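Local coordinates for protein aminoglycoside N(3)-acetyltransferase, AAC(3)-IVa (Escherichia coli, PDB 6MN3) that probably confers resistance to aminoglycoside antibiotics by transferring an acetyl group from acetyl-CoA to the N3 amine of their 2-deoxystreptamine ring, at residues N152-A162 / S223-L234; P111-D119 / P131-D139. One frame throughout, in Å; residues are numbered along the deposited sequence.

Contact 1. Residues N152-A162 / S223-L234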
loop_
_atom_site.group_PDB
_atom_site.type_symbol
_atom_site.label_atom_id
_atom_site.label_comp_id
_atom_site.label_asym_id
_atom_site.label_seq_id
_atom_site.Cartn_x
_atom_site.Cartn_y
_atom_site.Cartn_z
ATOM N N ASN A 152 -5.525 -0.488 -0.399
ATOM C CA ASN A 152 -5.019 0.858 -0.642
ATOM C C ASN A 152 -4.662 1.535 0.676
ATOM O O ASN A 152 -5.484 2.251 1.255
ATOM C CB ASN A 152 -6.048 1.688 -1.412
ATOM C CG ASN A 152 -5.470 2.981 -1.956
ATOM O OD1 ASN A 152 -4.355 3.371 -1.613
ATOM N ND2 ASN A 152 -6.232 3.653 -2.815
ATOM N N THR A 153 -3.429 1.318 1.142
ATOM C CA THR A 153 -3.008 1.823 2.445
ATOM C C THR A 153 -3.145 3.339 2.539
ATOM O O THR A 153 -3.405 3.872 3.626
ATOM C CB THR A 153 -1.566 1.387 2.717
ATOM O OG1 THR A 153 -1.513 -0.040 2.827
ATOM C CG2 THR A 153 -1.037 1.999 4.000
ATOM N N THR A 154 -3.000 4.047 1.413
ATOM C CA THR A 154 -3.114 5.503 1.426
ATOM C C THR A 154 -4.466 5.959 1.967
ATOM O O THR A 154 -4.569 7.051 2.542
ATOM C CB THR A 154 -2.873 6.053 0.016
ATOM O OG1 THR A 154 -1.554 5.690 -0.417
ATOM C CG2 THR A 154 -3.002 7.571 -0.015
ATOM N N LEU A 155 -5.504 5.132 1.823
ATOM C CA LEU A 155 -6.803 5.476 2.392
ATOM C C LEU A 155 -6.748 5.556 3.912
ATOM O O LEU A 155 -7.440 6.385 4.514
ATOM C CB LEU A 155 -7.855 4.463 1.945
ATOM C CG LEU A 155 -8.335 4.637 0.503
ATOM C CD1 LEU A 155 -9.330 3.552 0.122
ATOM C CD2 LEU A 155 -8.941 6.020 0.308
ATOM N N HIS A 156 -5.932 4.712 4.550
ATOM C CA HIS A 156 -5.757 4.810 5.997
ATOM C C HIS A 156 -5.129 6.143 6.382
ATOM O O HIS A 156 -5.457 6.716 7.428
ATOM C CB HIS A 156 -4.901 3.651 6.504
ATOM C CG HIS A 156 -5.661 2.377 6.697
ATOM N ND1 HIS A 156 -6.670 2.245 7.626
ATOM C CD2 HIS A 156 -5.555 1.174 6.084
ATOM C CE1 HIS A 156 -7.154 1.018 7.575
ATOM N NE2 HIS A 156 -6.495 0.347 6.647
ATOM N N LEU A 157 -4.214 6.647 5.552
ATOM C CA LEU A 157 -3.654 7.973 5.784
ATOM C C LEU A 157 -4.736 9.042 5.696
ATOM O O LEU A 157 -4.722 10.017 6.457
ATOM C CB LEU A 157 -2.536 8.248 4.777
ATOM C CG LEU A 157 -2.105 9.698 4.540
ATOM C CD1 LEU A 157 -1.468 10.295 5.790
ATOM C CD2 LEU A 157 -1.153 9.784 3.357
ATOM N N ALA A 158 -5.691 8.866 4.779
ATOM C CA ALA A 158 -6.765 9.840 4.629
ATOM C C ALA A 158 -7.651 9.882 5.866
ATOM O O ALA A 158 -8.103 10.956 6.275
ATOM C CB ALA A 158 -7.591 9.521 3.384
ATOM N N GLU A 159 -7.912 8.721 6.475
ATOM C CA GLU A 159 -8.676 8.696 7.717
ATOM C C GLU A 159 -7.979 9.503 8.803
ATOM O O GLU A 159 -8.625 10.254 9.543
ATOM C CB GLU A 159 -8.876 7.257 8.189
ATOM C CG GLU A 159 -9.691 6.382 7.259
ATOM C CD GLU A 159 -9.724 4.939 7.722
ATOM O OE1 GLU A 159 -8.638 4.356 7.929
ATOM O OE2 GLU A 159 -10.834 4.391 7.890
ATOM N N LEU A 160 -6.658 9.361 8.909
ATOM C CA LEU A 160 -5.924 10.058 9.960
ATOM C C LEU A 160 -5.870 11.557 9.699
ATOM O O LEU A 160 -5.956 12.358 10.636
ATOM C CB LEU A 160 -4.518 9.474 10.084
ATOM C CG LEU A 160 -4.490 8.110 10.773
ATOM C CD1 LEU A 160 -3.104 7.496 10.707
ATOM C CD2 LEU A 160 -4.958 8.241 12.214
ATOM N N MET A 161 -5.733 11.957 8.433
ATOM C CA MET A 161 -5.758 13.380 8.115
ATOM C C MET A 161 -7.141 13.977 8.340
ATOM O O MET A 161 -7.259 15.164 8.663
ATOM C CB MET A 161 -5.299 13.607 6.676
ATOM C CG MET A 161 -3.809 13.404 6.475
ATOM S SD MET A 161 -3.324 13.423 4.742
ATOM C CE MET A 161 -3.705 15.118 4.301
ATOM N N ALA A 162 -8.192 13.174 8.187
ATOM C CA ALA A 162 -9.544 13.613 8.502
ATOM C C ALA A 162 -9.830 13.607 9.997
ATOM O O ALA A 162 -10.943 13.971 10.395
ATOM C CB ALA A 162 -10.567 12.735 7.778
ATOM N N SER A 223 -1.514 9.500 -5.697
ATOM C CA SER A 223 -1.683 9.491 -4.247
ATOM C C SER A 223 -2.443 10.722 -3.766
ATOM O O SER A 223 -3.274 10.631 -2.855
ATOM C CB SER A 223 -0.323 9.401 -3.560
ATOM O OG SER A 223 -0.449 9.592 -2.162
ATOM N N ARG A 224 -2.174 11.883 -4.368
ATOM C CA ARG A 224 -2.885 13.096 -3.974
ATOM C C ARG A 224 -4.371 13.008 -4.300
ATOM O O ARG A 224 -5.200 13.543 -3.554
ATOM C CB ARG A 224 -2.261 14.317 -4.652
ATOM C CG ARG A 224 -0.797 14.535 -4.306
ATOM C CD ARG A 224 -0.622 15.676 -3.319
ATOM N NE ARG A 224 0.786 15.999 -3.100
ATOM C CZ ARG A 224 1.496 16.814 -3.875
ATOM N NH1 ARG A 224 0.933 17.394 -4.926
ATOM N NH2 ARG A 224 2.771 17.049 -3.598
ATOM N N ASP A 225 -4.729 12.341 -5.399
ATOM C CA ASP A 225 -6.142 12.175 -5.724
ATOM C C ASP A 225 -6.830 11.227 -4.749
ATOM O O ASP A 225 -8.003 11.427 -4.416
ATOM C CB ASP A 225 -6.296 11.674 -7.159
ATOM C CG ASP A 225 -6.004 12.750 -8.186
ATOM O OD1 ASP A 225 -6.162 13.946 -7.857
ATOM O OD2 ASP A 225 -5.619 12.401 -9.323
ATOM N N ILE A 226 -6.120 10.197 -4.283
ATOM C CA ILE A 226 -6.692 9.276 -3.302
ATOM C C ILE A 226 -7.020 10.016 -2.012
ATOM O O ILE A 226 -8.101 9.849 -1.434
ATOM C CB ILE A 226 -5.729 8.104 -3.043
ATOM C CG1 ILE A 226 -5.548 7.267 -4.305
ATOM C CG2 ILE A 226 -6.233 7.240 -1.897
ATOM C CD1 ILE A 226 -4.456 6.238 -4.188
ATOM N N VAL A 227 -6.089 10.847 -1.543
ATOM C CA VAL A 227 -6.283 11.546 -0.277
ATOM C C VAL A 227 -7.353 12.623 -0.418
ATOM O O VAL A 227 -8.259 12.730 0.415
ATOM C CB VAL A 227 -4.948 12.132 0.216
ATOM C CG1 VAL A 227 -5.182 13.151 1.321
ATOM C CG2 VAL A 227 -4.038 11.016 0.702
ATOM N N ALA A 228 -7.271 13.427 -1.481
ATOM C CA ALA A 228 -8.220 14.523 -1.656
ATOM C C ALA A 228 -9.644 14.006 -1.811
ATOM O O ALA A 228 -10.581 14.560 -1.224
ATOM C CB ALA A 228 -7.826 15.375 -2.861
ATOM N N THR A 229 -9.827 12.949 -2.602
ATOM C CA THR A 229 -11.159 12.384 -2.788
ATOM C C THR A 229 -11.707 11.835 -1.479
ATOM O O THR A 229 -12.865 12.084 -1.124
ATOM C CB THR A 229 -11.117 11.292 -3.857
ATOM O OG1 THR A 229 -10.607 11.839 -5.079
ATOM C CG2 THR A 229 -12.507 10.719 -4.101
ATOM N N ALA A 230 -10.882 11.089 -0.740
ATOM C CA ALA A 230 -11.347 10.471 0.497
ATOM C C ALA A 230 -11.632 11.515 1.567
ATOM O O ALA A 230 -12.585 11.369 2.340
ATOM C CB ALA A 230 -10.319 9.457 0.997
ATOM N N LEU A 231 -10.820 12.575 1.628
ATOM C CA LEU A 231 -11.052 13.628 2.613
ATOM C C LEU A 231 -12.395 14.314 2.399
ATOM O O LEU A 231 -13.025 14.757 3.367
ATOM C CB LEU A 231 -9.919 14.654 2.567
ATOM C CG LEU A 231 -8.606 14.246 3.243
ATOM C CD1 LEU A 231 -7.601 15.390 3.207
ATOM C CD2 LEU A 231 -8.855 13.789 4.670
ATOM N N GLY A 232 -12.852 14.413 1.149
ATOM C CA GLY A 232 -14.167 14.978 0.899
ATOM C C GLY A 232 -15.286 14.079 1.386
ATOM O O GLY A 232 -16.270 14.554 1.963
ATOM N N GLN A 233 -15.154 12.769 1.165
ATOM C CA GLN A 233 -16.168 11.835 1.642
ATOM C C GLN A 233 -16.124 11.699 3.158
ATOM O O GLN A 233 -17.169 11.560 3.805
ATOM C CB GLN A 233 -15.982 10.473 0.975
ATOM C CG GLN A 233 -16.175 10.491 -0.532
ATOM C CD GLN A 233 -17.635 10.562 -0.939
ATOM O OE1 GLN A 233 -18.535 10.371 -0.118
ATOM N NE2 GLN A 233 -17.878 10.832 -2.215
ATOM N N LEU A 234 -14.923 11.730 3.743
ATOM C CA LEU A 234 -14.815 11.696 5.198
ATOM C C LEU A 234 -15.330 12.987 5.822
ATOM O O LEU A 234 -15.862 12.965 6.938
ATOM C CB LEU A 234 -13.367 11.443 5.619
ATOM C CG LEU A 234 -12.831 10.025 5.403
ATOM C CD1 LEU A 234 -11.310 10.031 5.299
ATOM C CD2 LEU A 234 -13.294 9.093 6.513
HETATM O O HOH W 1 0.397 7.615 -0.657
#
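Ile-226 enters the groove beside the start of helix 154-161 and meets three residues there. Ile-226 and Asn-152 approach from opposite directions, with Ile-226 CD1 3.4 Å from Asn-152 ND2. That nitrogen has its polar partner elsewhere, in His-149. Asn-152 OD1 turns back to Thr-154 N in a weak helix-capping bond. The CG2 branch of Ile-226 lies 3.7 Å from Leu-155 CD2 and also touches Thr-154 CG2; both side chains cross Ile-226 at about a right angle.

Val-227 lies beside it and reaches further along helix 154-161. With CG1 anti to its backbone N (chi1 165°), this methyl reaches the bent end of Met-161, 3.9 Å from CE. Its CG2 packs on Thr-154 CG2 at 3.7 Å and, more loosely, on Leu-157.

The two helices cross at -46°, with axes 8.8 Å apart at their closest. Small residues meet where they pass: Ala-158 CB and Ala-230 CB are 3.6 Å apart. The helix 154-161 also carries His-156 and Glu-159. With Cys-192 these are arranged in a way consistent with a Cys-His-Glu triad, so helix 223-236 packs behind a possible active-site helix. Tyr-166, Asn-188 and His-190 hydrogen-bond to the Glu-159 carboxylate.

Leu-234 closes the far end. Its CD1 lies 3.7 Å from Ala-162 CB and rests on the backbone near Ala-158 O and Glu-159 CA. Leu-231 CD2 shares that surface, 3.3 Å from Ala-158 O. At the opposite end, one water links Thr-154 OG1 to Ser-223 OG.

Contact 2. Residues P111-D119 / P131-D139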
loop_
_atom_site.group_PDB
_atom_site.type_symbol
_atom_site.label_atom_id
_atom_site.label_comp_id
_atom_site.label_asym_id
_atom_site.label_seq_id
_atom_site.Cartn_x
_atom_site.Cartn_y
_atom_site.Cartn_z
ATOM N N PRO A 111 16.222 6.849 -6.293
ATOM C CA PRO A 111 16.838 8.071 -5.747
ATOM C C PRO A 111 16.055 8.697 -4.607
ATOM O O PRO A 111 16.587 9.591 -3.939
ATOM C CB PRO A 111 16.897 9.013 -6.959
ATOM C CG PRO A 111 16.710 8.132 -8.159
ATOM C CD PRO A 111 15.839 7.006 -7.705
ATOM N N GLN A 112 14.821 8.258 -4.361
ATOM C CA GLN A 112 13.975 8.824 -3.319
ATOM C C GLN A 112 13.721 7.851 -2.173
ATOM O O GLN A 112 12.909 8.151 -1.291
ATOM C CB GLN A 112 12.644 9.282 -3.920
ATOM C CG GLN A 112 12.083 10.539 -3.303
ATOM C CD GLN A 112 12.734 11.791 -3.846
ATOM O OE1 GLN A 112 12.806 11.989 -5.058
ATOM N NE2 GLN A 112 13.214 12.646 -2.948
ATOM N N ALA A 113 14.398 6.699 -2.164
ATOM C CA ALA A 113 14.115 5.666 -1.171
ATOM C C ALA A 113 14.419 6.145 0.241
ATOM O O ALA A 113 13.660 5.863 1.176
ATOM C CB ALA A 113 14.918 4.406 -1.488
ATOM N N GLU A 114 15.526 6.863 0.412
ATOM C CA GLU A 114 15.915 7.343 1.733
ATOM C C GLU A 114 14.852 8.262 2.330
ATOM O O GLU A 114 14.565 8.194 3.530
ATOM C CB GLU A 114 17.272 8.056 1.643
ATOM C CG GLU A 114 17.310 9.334 0.776
ATOM C CD GLU A 114 16.824 9.141 -0.663
ATOM O OE1 GLU A 114 16.849 7.998 -1.166
ATOM O OE2 GLU A 114 16.384 10.136 -1.279
ATOM N N GLN A 115 14.248 9.126 1.510
ATOM C CA GLN A 115 13.291 10.095 2.035
ATOM C C GLN A 115 11.981 9.425 2.432
ATOM O O GLN A 115 11.339 9.828 3.408
ATOM C CB GLN A 115 13.046 11.194 1.000
ATOM C CG GLN A 115 12.485 12.481 1.571
ATOM C CD GLN A 115 11.774 13.303 0.517
ATOM O OE1 GLN A 115 12.356 13.644 -0.514
ATOM N NE2 GLN A 115 10.507 13.615 0.762
ATOM N N ILE A 116 11.572 8.399 1.685
ATOM C CA ILE A 116 10.336 7.684 1.978
ATOM C C ILE A 116 10.490 6.737 3.164
ATOM O O ILE A 116 9.501 6.434 3.844
ATOM C CB ILE A 116 9.886 6.949 0.702
ATOM C CG1 ILE A 116 9.546 7.966 -0.391
ATOM C CG2 ILE A 116 8.695 6.034 0.961
ATOM C CD1 ILE A 116 9.702 7.433 -1.797
ATOM N N ILE A 117 11.713 6.304 3.465
ATOM C CA ILE A 117 11.950 5.277 4.473
ATOM C C ILE A 117 12.436 5.843 5.811
ATOM O O ILE A 117 12.264 5.184 6.849
ATOM C CB ILE A 117 12.950 4.242 3.906
ATOM C CG1 ILE A 117 12.288 3.431 2.789
ATOM C CG2 ILE A 117 13.509 3.321 4.974
ATOM C CD1 ILE A 117 11.044 2.692 3.225
ATOM N N SER A 118 12.958 7.073 5.829
ATOM C CA SER A 118 13.765 7.566 6.944
ATOM C C SER A 118 13.039 7.598 8.290
ATOM O O SER A 118 13.706 7.577 9.331
ATOM C CB SER A 118 14.271 8.970 6.622
ATOM O OG SER A 118 13.220 9.919 6.700
ATOM N N ASP A 119 11.710 7.646 8.308
ATOM C CA ASP A 119 11.034 8.041 9.537
ATOM C C ASP A 119 10.998 6.913 10.570
ATOM O O ASP A 119 10.950 5.734 10.213
ATOM C CB ASP A 119 9.617 8.497 9.232
ATOM C CG ASP A 119 9.586 9.771 8.420
ATOM O OD1 ASP A 119 10.664 10.223 7.974
ATOM O OD2 ASP A 119 8.485 10.322 8.225
ATOM N N PRO A 131 5.828 6.290 5.720
ATOM C CA PRO A 131 6.179 6.238 4.290
ATOM C C PRO A 131 5.017 6.529 3.357
ATOM O O PRO A 131 5.221 7.148 2.305
ATOM C CB PRO A 131 6.693 4.802 4.117
ATOM C CG PRO A 131 7.256 4.456 5.443
ATOM C CD PRO A 131 6.379 5.140 6.460
ATOM N N VAL A 132 3.799 6.109 3.712
ATOM C CA VAL A 132 2.649 6.359 2.851
ATOM C C VAL A 132 2.349 7.848 2.742
ATOM O O VAL A 132 1.739 8.285 1.760
ATOM C CB VAL A 132 1.419 5.574 3.352
ATOM C CG1 VAL A 132 0.732 6.307 4.495
ATOM C CG2 VAL A 132 0.447 5.323 2.211
ATOM N N ALA A 133 2.774 8.646 3.722
ATOM C CA ALA A 133 2.627 10.091 3.611
ATOM C C ALA A 133 3.786 10.719 2.850
ATOM O O ALA A 133 3.600 11.742 2.182
ATOM C CB ALA A 133 2.508 10.719 5.000
ATOM N N ARG A 134 4.981 10.125 2.934
ATOM C CA ARG A 134 6.113 10.632 2.165
ATOM C C ARG A 134 5.918 10.407 0.671
ATOM O O ARG A 134 6.394 11.208 -0.139
ATOM C CB ARG A 134 7.410 9.983 2.649
ATOM C CG ARG A 134 7.698 10.217 4.126
ATOM C CD ARG A 134 7.973 11.689 4.407
ATOM N NE ARG A 134 7.312 12.150 5.625
ATOM C CZ ARG A 134 7.942 12.692 6.662
ATOM N NH1 ARG A 134 9.260 12.836 6.640
ATOM N NH2 ARG A 134 7.256 13.079 7.729
ATOM N N VAL A 135 5.224 9.335 0.288
ATOM C CA VAL A 135 4.847 9.161 -1.111
ATOM C C VAL A 135 3.845 10.234 -1.527
ATOM O O VAL A 135 3.921 10.782 -2.633
ATOM C CB VAL A 135 4.290 7.743 -1.336
ATOM C CG1 VAL A 135 3.613 7.636 -2.697
ATOM C CG2 VAL A 135 5.400 6.704 -1.201
ATOM N N HIS A 136 2.904 10.558 -0.638
ATOM C CA HIS A 136 1.891 11.560 -0.954
ATOM C C HIS A 136 2.514 12.938 -1.146
ATOM O O HIS A 136 2.127 13.679 -2.058
ATOM C CB HIS A 136 0.835 11.591 0.152
ATOM C CG HIS A 136 -0.191 12.669 -0.014
ATOM N ND1 HIS A 136 -0.063 13.913 0.565
ATOM C CD2 HIS A 136 -1.366 12.685 -0.686
ATOM C CE1 HIS A 136 -1.113 14.652 0.253
ATOM N NE2 HIS A 136 -1.918 13.931 -0.505
ATOM N N GLU A 137 3.485 13.298 -0.307
ATOM C CA GLU A 137 4.106 14.612 -0.430
ATOM C C GLU A 137 5.046 14.701 -1.626
ATOM O O GLU A 137 5.368 15.810 -2.062
ATOM C CB GLU A 137 4.842 14.969 0.865
ATOM C CG GLU A 137 6.348 14.783 0.826
ATOM C CD GLU A 137 7.025 15.270 2.096
ATOM O OE1 GLU A 137 6.509 16.222 2.722
ATOM O OE2 GLU A 137 8.071 14.699 2.472
ATOM N N LEU A 138 5.481 13.566 -2.172
ATOM C CA LEU A 138 6.314 13.545 -3.366
ATOM C C LEU A 138 5.502 13.328 -4.638
ATOM O O LEU A 138 6.080 13.018 -5.684
ATOM C CB LEU A 138 7.394 12.468 -3.237
ATOM C CG LEU A 138 8.577 12.834 -2.337
ATOM C CD1 LEU A 138 9.129 11.602 -1.646
ATOM C CD2 LEU A 138 9.666 13.535 -3.132
ATOM N N ASP A 139 4.177 13.483 -4.564
ATOM C CA ASP A 139 3.288 13.363 -5.721
ATOM C C ASP A 139 3.369 11.973 -6.351
ATOM O O ASP A 139 3.332 11.818 -7.574
ATOM C CB ASP A 139 3.578 14.451 -6.758
ATOM C CG ASP A 139 2.362 14.795 -7.593
ATOM O OD1 ASP A 139 1.246 14.382 -7.216
ATOM O OD2 ASP A 139 2.521 15.481 -8.626
#
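Ile-116 and Leu-138 lead the apolar contacts. Ile-116 CG1 lies 3.9 Å from Leu-138 CD1. The other branch, CG2, is anti to the backbone N and touches both Pro-131 CB and Val-135 CG2. Leu-138 and two glutamines approach from opposite directions. Leu-138 CD1 touches the aliphatic CG of Gln-112 at 3.5 Å, and its CD2 lies by the Gln-112 amide. CD1 also approaches Gln-115 NE2.

Backbone contacts add to this. Ile-116 O faces the ring of Pro-131, 3.3 Å from CB, and receives a CA-H...O contact from Pro-131 CA. Arg-134 CB packs on Ile-116 CA at 3.8 Å, and Arg-134 CG lies near Gln-115 O.

The two helices run 129° apart, with axes 8.6 Å apart at their closest. Both belong to the connection between strands 106-109 and 141-145 of the main mixed sheet. Ile-116 also packs on Thr-59 and Val-61 of strand 59-63, while Pro-131 touches Phe-106, so the helix pair is seated against this sheet.

The polar contacts begin with the glutamines. Gln-112, at the N-cap, gives a weak bond from NE2 to Gln-115 OE1 within its own segment. Gln-115 NE2 lies 3.2 Å from Glu-137 OE2, with amide and carboxylate planes 62° apart.

The charged contact is Asp-119 with Arg-134. Bends at chi2 and chi3 bring the guanidinium under the carboxylate, which stands over one face with the planes 82° apart. Asp-119 OD2 lies 3.1 Å from Arg-134 NH2 but well out of the guanidinium plane. No N-H points at it, so the salt bridge rests on charge alone. OD2 is modelled too close to the guanidinium, which leaves the detail doubtful. Ser-118 OG donates to Asp-119 OD1, nearly along its C-O axis.

Both segments of contact 2 precede those of contact 1 in the chain. Their centres are about 16 Å apart. Strand 141-145 of the main mixed sheet runs between helices 131-137 and 154-161, and helix 223-236 follows strand 216-222, which lies next to strand 141-145 in that sheet. The contacts meet directly through helix 131-137. Arg-224 reaches back to His-136 O and Glu-137 O in probable hydrogen bonds, and Val-132 packs on Thr-154 and Leu-157. Helix 131-137 thus bridges the two helix pairs. It joins the pair that includes the possible active-site helix to the pair on strands 59-63 and 106-109, all within the acetyltransferase fold.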